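Local coordinates for protein phosphinothricin N-acetyltransferase (PDB 5DWM) that probably transfers an acetyl group from acetyl-CoA to an amine, as a member of the GNAT acyltransferase family, at residues Tyr86-Glu91 with Thr179-Ser184; Cys150-Gly155 with Asp165-Gln170. All coordinates share one frame; numbering follows the deposited sequence.

Interaction 1 of 2, residues Tyr86-Glu91 with Thr179-Ser184; sequences YRWLAE and TEPGPS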
loop_
_atom_site.group_PDB
_atom_site.type_symbol
_atom_site.label_atom_id
_atom_site.label_comp_id
_atom_site.label_asym_id
_atom_site.label_seq_id
_atom_site.Cartn_x
_atom_site.Cartn_y
_atom_site.Cartn_z
ATOM N N TYR A 86 -1.110 3.188 -11.493
ATOM C CA TYR A 86 0.002 2.553 -10.784
ATOM C C TYR A 86 0.721 1.481 -11.606
ATOM O O TYR A 86 1.634 0.837 -11.076
ATOM C CB TYR A 86 -0.512 1.852 -9.521
ATOM C CG TYR A 86 -0.841 2.710 -8.312
ATOM C CD1 TYR A 86 0.149 3.425 -7.643
ATOM C CD2 TYR A 86 -2.134 2.742 -7.787
ATOM C CE1 TYR A 86 -0.142 4.168 -6.502
ATOM C CE2 TYR A 86 -2.432 3.485 -6.647
ATOM C CZ TYR A 86 -1.434 4.196 -6.007
ATOM O OH TYR A 86 -1.737 4.920 -4.863
ATOM N N ARG A 87 0.335 1.246 -12.864
ATOM C CA ARG A 87 0.798 0.052 -13.579
ATOM C C ARG A 87 2.279 0.068 -13.944
ATOM O O ARG A 87 2.773 -0.958 -14.416
ATOM C CB ARG A 87 -0.063 -0.238 -14.820
ATOM C CG ARG A 87 -1.412 -0.870 -14.496
ATOM C CD ARG A 87 -2.235 -1.161 -15.749
ATOM N NE ARG A 87 -1.622 -2.163 -16.623
ATOM C CZ ARG A 87 -1.785 -3.477 -16.489
ATOM N NH1 ARG A 87 -2.538 -3.959 -15.503
ATOM N NH2 ARG A 87 -1.191 -4.310 -17.334
ATOM N N TRP A 88 2.989 1.182 -13.758
ATOM C CA TRP A 88 4.432 1.224 -13.961
ATOM C C TRP A 88 5.214 1.095 -12.656
ATOM O O TRP A 88 6.436 1.263 -12.658
ATOM C CB TRP A 88 4.834 2.492 -14.722
ATOM C CG TRP A 88 4.294 2.558 -16.133
ATOM C CD1 TRP A 88 4.935 2.164 -17.275
ATOM C CD2 TRP A 88 3.012 3.052 -16.546
ATOM N NE1 TRP A 88 4.133 2.385 -18.371
ATOM C CE2 TRP A 88 2.945 2.924 -17.950
ATOM C CE3 TRP A 88 1.910 3.586 -15.863
ATOM C CZ2 TRP A 88 1.824 3.316 -18.685
ATOM C CZ3 TRP A 88 0.792 3.973 -16.597
ATOM C CH2 TRP A 88 0.758 3.833 -17.991
ATOM N N LEU A 89 4.535 0.790 -11.555
ATOM C CA LEU A 89 5.123 0.680 -10.228
ATOM C C LEU A 89 5.020 -0.777 -9.791
ATOM O O LEU A 89 3.922 -1.344 -9.775
ATOM C CB LEU A 89 4.362 1.590 -9.255
ATOM C CG LEU A 89 4.737 1.459 -7.771
ATOM C CD1 LEU A 89 6.169 1.931 -7.560
ATOM C CD2 LEU A 89 3.747 2.248 -6.912
ATOM N N ALA A 90 6.161 -1.400 -9.488
ATOM C CA ALA A 90 6.184 -2.742 -8.927
ATOM C C ALA A 90 6.772 -2.702 -7.521
ATOM O O ALA A 90 7.461 -1.754 -7.145
ATOM C CB ALA A 90 6.996 -3.704 -9.805
ATOM N N GLU A 91 6.497 -3.753 -6.749
ATOM C CA GLU A 91 7.000 -3.899 -5.390
ATOM C C GLU A 91 7.781 -5.204 -5.285
ATOM O O GLU A 91 7.354 -6.225 -5.831
ATOM C CB GLU A 91 5.820 -3.920 -4.404
ATOM C CG GLU A 91 6.234 -4.047 -2.942
ATOM C CD GLU A 91 5.044 -4.042 -2.002
ATOM O OE1 GLU A 91 4.002 -3.461 -2.361
ATOM O OE2 GLU A 91 5.160 -4.617 -0.906
ATOM N N THR A 179 10.944 10.487 -18.515
ATOM C CA THR A 179 10.421 10.405 -19.872
ATOM C C THR A 179 8.987 9.902 -19.814
ATOM O O THR A 179 8.584 9.240 -18.858
ATOM C CB THR A 179 11.223 9.413 -20.724
ATOM O OG1 THR A 179 11.143 8.107 -20.129
ATOM C CG2 THR A 179 12.677 9.841 -20.829
ATOM N N GLU A 180 8.220 10.203 -20.855
ATOM C CA GLU A 180 6.863 9.679 -20.935
ATOM C C GLU A 180 6.913 8.154 -21.026
ATOM O O GLU A 180 7.829 7.598 -21.646
ATOM C CB GLU A 180 6.149 10.243 -22.164
ATOM N N PRO A 181 5.964 7.447 -20.424
ATOM C CA PRO A 181 5.965 5.987 -20.516
ATOM C C PRO A 181 5.420 5.519 -21.855
ATOM O O PRO A 181 4.790 6.269 -22.605
ATOM C CB PRO A 181 5.021 5.567 -19.385
ATOM C CG PRO A 181 4.062 6.695 -19.282
ATOM C CD PRO A 181 4.858 7.944 -19.586
ATOM N N GLY A 182 5.694 4.253 -22.149
ATOM C CA GLY A 182 5.040 3.572 -23.236
ATOM C C GLY A 182 3.818 2.837 -22.726
ATOM O O GLY A 182 3.264 3.174 -21.674
ATOM N N PRO A 183 3.376 1.814 -23.458
ATOM C CA PRO A 183 2.253 1.000 -22.980
ATOM C C PRO A 183 2.562 0.419 -21.611
ATOM O O PRO A 183 3.715 0.147 -21.273
ATOM C CB PRO A 183 2.146 -0.107 -24.034
ATOM C CG PRO A 183 2.752 0.486 -25.259
ATOM C CD PRO A 183 3.861 1.371 -24.776
ATOM N N SER A 184 1.517 0.248 -20.814
ATOM C CA SER A 184 1.724 -0.240 -19.463
ATOM C C SER A 184 2.314 -1.647 -19.513
ATOM O O SER A 184 1.993 -2.427 -20.419
ATOM C CB SER A 184 0.412 -0.240 -18.676
ATOM O OG SER A 184 -0.434 -1.299 -19.082
HETATM O O HOH W 1 6.429 2.096 -20.564
#

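Interaction 2 of 2, residues Cys150-Gly155 with Asp165-Gln170; sequences CGRIEG and DTVLMQ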
loop_
_atom_site.group_PDB
_atom_site.type_symbol
_atom_site.label_atom_id
_atom_site.label_comp_id
_atom_site.label_asym_id
_atom_site.label_seq_id
_atom_site.Cartn_x
_atom_site.Cartn_y
_atom_site.Cartn_z
ATOM N N CYS A 150 12.318 6.682 0.748
ATOM C CA CYS A 150 11.210 7.516 0.316
ATOM C C CYS A 150 10.056 7.535 1.308
ATOM O O CYS A 150 8.963 7.982 0.947
ATOM C CB CYS A 150 10.730 7.142 -1.101
ATOM S SG CYS A 150 10.037 5.486 -1.284
ATOM N N GLY A 151 10.253 7.073 2.535
ATOM C CA GLY A 151 9.224 7.257 3.541
ATOM C C GLY A 151 9.388 6.313 4.708
ATOM O O GLY A 151 10.148 5.346 4.667
ATOM N N ARG A 152 8.635 6.611 5.765
ATOM C CA ARG A 152 8.623 5.773 6.960
ATOM C C ARG A 152 7.275 5.977 7.632
ATOM O O ARG A 152 6.995 7.072 8.139
ATOM C CB ARG A 152 9.762 6.143 7.905
ATOM C CG ARG A 152 9.855 5.237 9.121
ATOM C CD ARG A 152 11.232 5.351 9.767
ATOM N NE ARG A 152 11.346 4.575 10.999
ATOM C CZ ARG A 152 12.475 4.018 11.429
ATOM N NH1 ARG A 152 13.595 4.130 10.725
ATOM N NH2 ARG A 152 12.484 3.335 12.564
ATOM N N ILE A 153 6.437 4.943 7.618
ATOM C CA ILE A 153 5.143 4.996 8.295
ATOM C C ILE A 153 5.385 4.470 9.703
ATOM O O ILE A 153 5.607 3.274 9.896
ATOM C CB ILE A 153 4.065 4.171 7.581
ATOM C CG1 ILE A 153 3.948 4.544 6.105
ATOM C CG2 ILE A 153 2.717 4.324 8.301
ATOM C CD1 ILE A 153 3.046 3.578 5.323
ATOM N N GLU A 154 5.339 5.362 10.685
ATOM C CA GLU A 154 5.640 4.987 12.057
ATOM C C GLU A 154 4.473 4.241 12.684
ATOM O O GLU A 154 3.310 4.605 12.501
ATOM C CB GLU A 154 5.925 6.237 12.872
ATOM C CG GLU A 154 7.205 6.932 12.456
ATOM C CD GLU A 154 7.541 8.072 13.381
ATOM O OE1 GLU A 154 8.067 7.802 14.480
ATOM O OE2 GLU A 154 7.247 9.231 13.023
ATOM N N GLY A 155 4.792 3.188 13.433
ATOM C CA GLY A 155 3.761 2.468 14.160
ATOM C C GLY A 155 2.739 1.804 13.269
ATOM O O GLY A 155 1.560 1.734 13.631
ATOM N N ASP A 165 7.729 -0.009 12.481
ATOM C CA ASP A 165 7.625 1.008 11.445
ATOM C C ASP A 165 7.813 0.364 10.080
ATOM O O ASP A 165 8.565 -0.601 9.937
ATOM C CB ASP A 165 8.711 2.081 11.592
ATOM C CG ASP A 165 8.606 2.870 12.890
ATOM O OD1 ASP A 165 7.590 2.773 13.607
ATOM O OD2 ASP A 165 9.561 3.610 13.194
ATOM N N THR A 166 7.164 0.926 9.064
ATOM C CA THR A 166 7.378 0.495 7.684
ATOM C C THR A 166 8.318 1.485 7.012
ATOM O O THR A 166 7.993 2.671 6.912
ATOM C CB THR A 166 6.059 0.492 6.919
ATOM O OG1 THR A 166 5.161 -0.451 7.501
ATOM C CG2 THR A 166 6.301 0.141 5.447
ATOM N N VAL A 167 9.471 1.006 6.550
ATOM C CA VAL A 167 10.410 1.832 5.794
ATOM C C VAL A 167 10.156 1.632 4.304
ATOM O O VAL A 167 10.121 0.494 3.819
ATOM C CB VAL A 167 11.865 1.507 6.179
ATOM C CG1 VAL A 167 12.832 2.005 5.103
ATOM C CG2 VAL A 167 12.188 2.125 7.551
ATOM N N LEU A 168 9.952 2.727 3.578
ATOM C CA LEU A 168 9.724 2.674 2.139
ATOM C C LEU A 168 10.973 3.127 1.391
ATOM O O LEU A 168 11.598 4.129 1.762
ATOM C CB LEU A 168 8.553 3.576 1.739
ATOM C CG LEU A 168 7.256 3.307 2.496
ATOM C CD1 LEU A 168 6.348 4.473 2.286
ATOM C CD2 LEU A 168 6.612 2.045 1.988
ATOM N N MET A 169 11.336 2.385 0.335
ATOM C CA MET A 169 12.475 2.724 -0.511
ATOM C C MET A 169 12.103 2.484 -1.969
ATOM O O MET A 169 11.265 1.632 -2.274
ATOM C CB MET A 169 13.711 1.886 -0.152
ATOM C CG MET A 169 14.030 1.879 1.340
ATOM S SD MET A 169 15.582 1.056 1.732
ATOM C CE MET A 169 16.756 2.192 0.990
ATOM N N GLN A 170 12.744 3.213 -2.881
ATOM C CA GLN A 170 12.405 3.039 -4.289
ATOM C C GLN A 170 13.635 3.142 -5.181
ATOM O O GLN A 170 14.640 3.766 -4.837
ATOM C CB GLN A 170 11.289 3.989 -4.769
ATOM C CG GLN A 170 11.698 5.449 -4.838
ATOM C CD GLN A 170 10.566 6.364 -5.284
ATOM O OE1 GLN A 170 10.253 7.339 -4.606
ATOM N NE2 GLN A 170 9.964 6.067 -6.440
#

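Interaction 1 of 2, residues Tyr86-Glu91 with Thr179-Ser184
R87 and W88 sit in a type I beta turn, Y86 to L89, and meet the irregular tail at S184, where the CA atoms of R87 and S184 come within 6.0 Å. The turn leads into strand 89-96 of the GNAT acetyltransferase fold, and the tail follows the last strand of that fold. W88 carries most of the contact. Its indole is held between two tail residues. CB of P181 lies over the five-membered ring, 3.8 Å from the ring centroid, as a CH-pi contact. On the opposite face, CB of S184 makes a second CH-pi contact over the six-membered ring, 4.2 Å from that centroid. The tail passes round the ring edge between these two, and G182 O comes 3.3 Å from W88 CZ2 near the ring plane. A water accepts a hydrogen bond from G182 N at 2.8 Å and a weak one from W88 NE1. F158 of the second subunit packs on both W88 and P181. R123 binds the carbonyl oxygens of T179 and E180. R87 adds the polar grip. Its chain bends at chi3 (65°), which places NE beside the serine hydroxyl. R87 NE donates to S184 OG at 2.9 Å, with an N-H...O angle of 162° and the oxygen close to the guanidinium plane.

Interaction 2 of 2, residues Cys150-Gly155 with Asp165-Gln170
R152 reaches across the strand pair to D165. Its CG is anti to the backbone N (chi1 -176°), and the chain stays extended to NE. CB and CG pass near T166 O, at 4.0 and 3.9 Å. CD and NH1 both lie 4.0 Å from V167 CG2. NE and NH2 then both donate to D165 OD2, each at 3.0 Å, in a side-on salt bridge. OD2 lies in the guanidinium plane, but the two nitrogens approach it from opposite faces of the carboxylate plane, on its anti side. The guanidinium and carboxylate planes are 73° apart. NH2 has a second acidic partner in E133. The other carboxylate oxygen, D165 OD1, accepts from G155 N, where the chain turns a corner, and forms a salt bridge with R177 of the second subunit.

Strands 148-159 and 162-172 form an antiparallel beta hairpin in the GNAT domain. I153 and T166 are a hydrogen-bonded pair, with I153 N to T166 O at 2.8 Å. R152 and V167 are the neighbouring non-hydrogen-bonded pair. Further along, C150 and G151 both face L168 in a classic beta bulge. L168 O accepts from C150 N, while L168 N donates to G151 O. At the bulge, C150 SG packs 3.9 Å from L168 CB, and C150 CB lies 3.5 Å from Q170 OE1. That oxygen accepts a hydrogen bond from E154 N of the second subunit.

Overall arrangement
Interaction 2 is mostly buried and joins two neighbouring strands of the central sheet. Interaction 1 is a surface contact that lays the C-terminal tail against the turn before strand 89-96. Their centres are about 22 Å apart and they do not touch. Both reach the same sheet, and interaction 2 is nested in the loop closed by interaction 1. Their chemistry differs accordingly. Residues 150-155 and 165-170 rely on antiparallel backbone bonding, broken by a bulge, and an ion pair. Residues 86-91 and 179-184 have no backbone bonds between them and depend on an indole, a single side-chain hydrogen bond and a water. Both contacts also meet the second subunit.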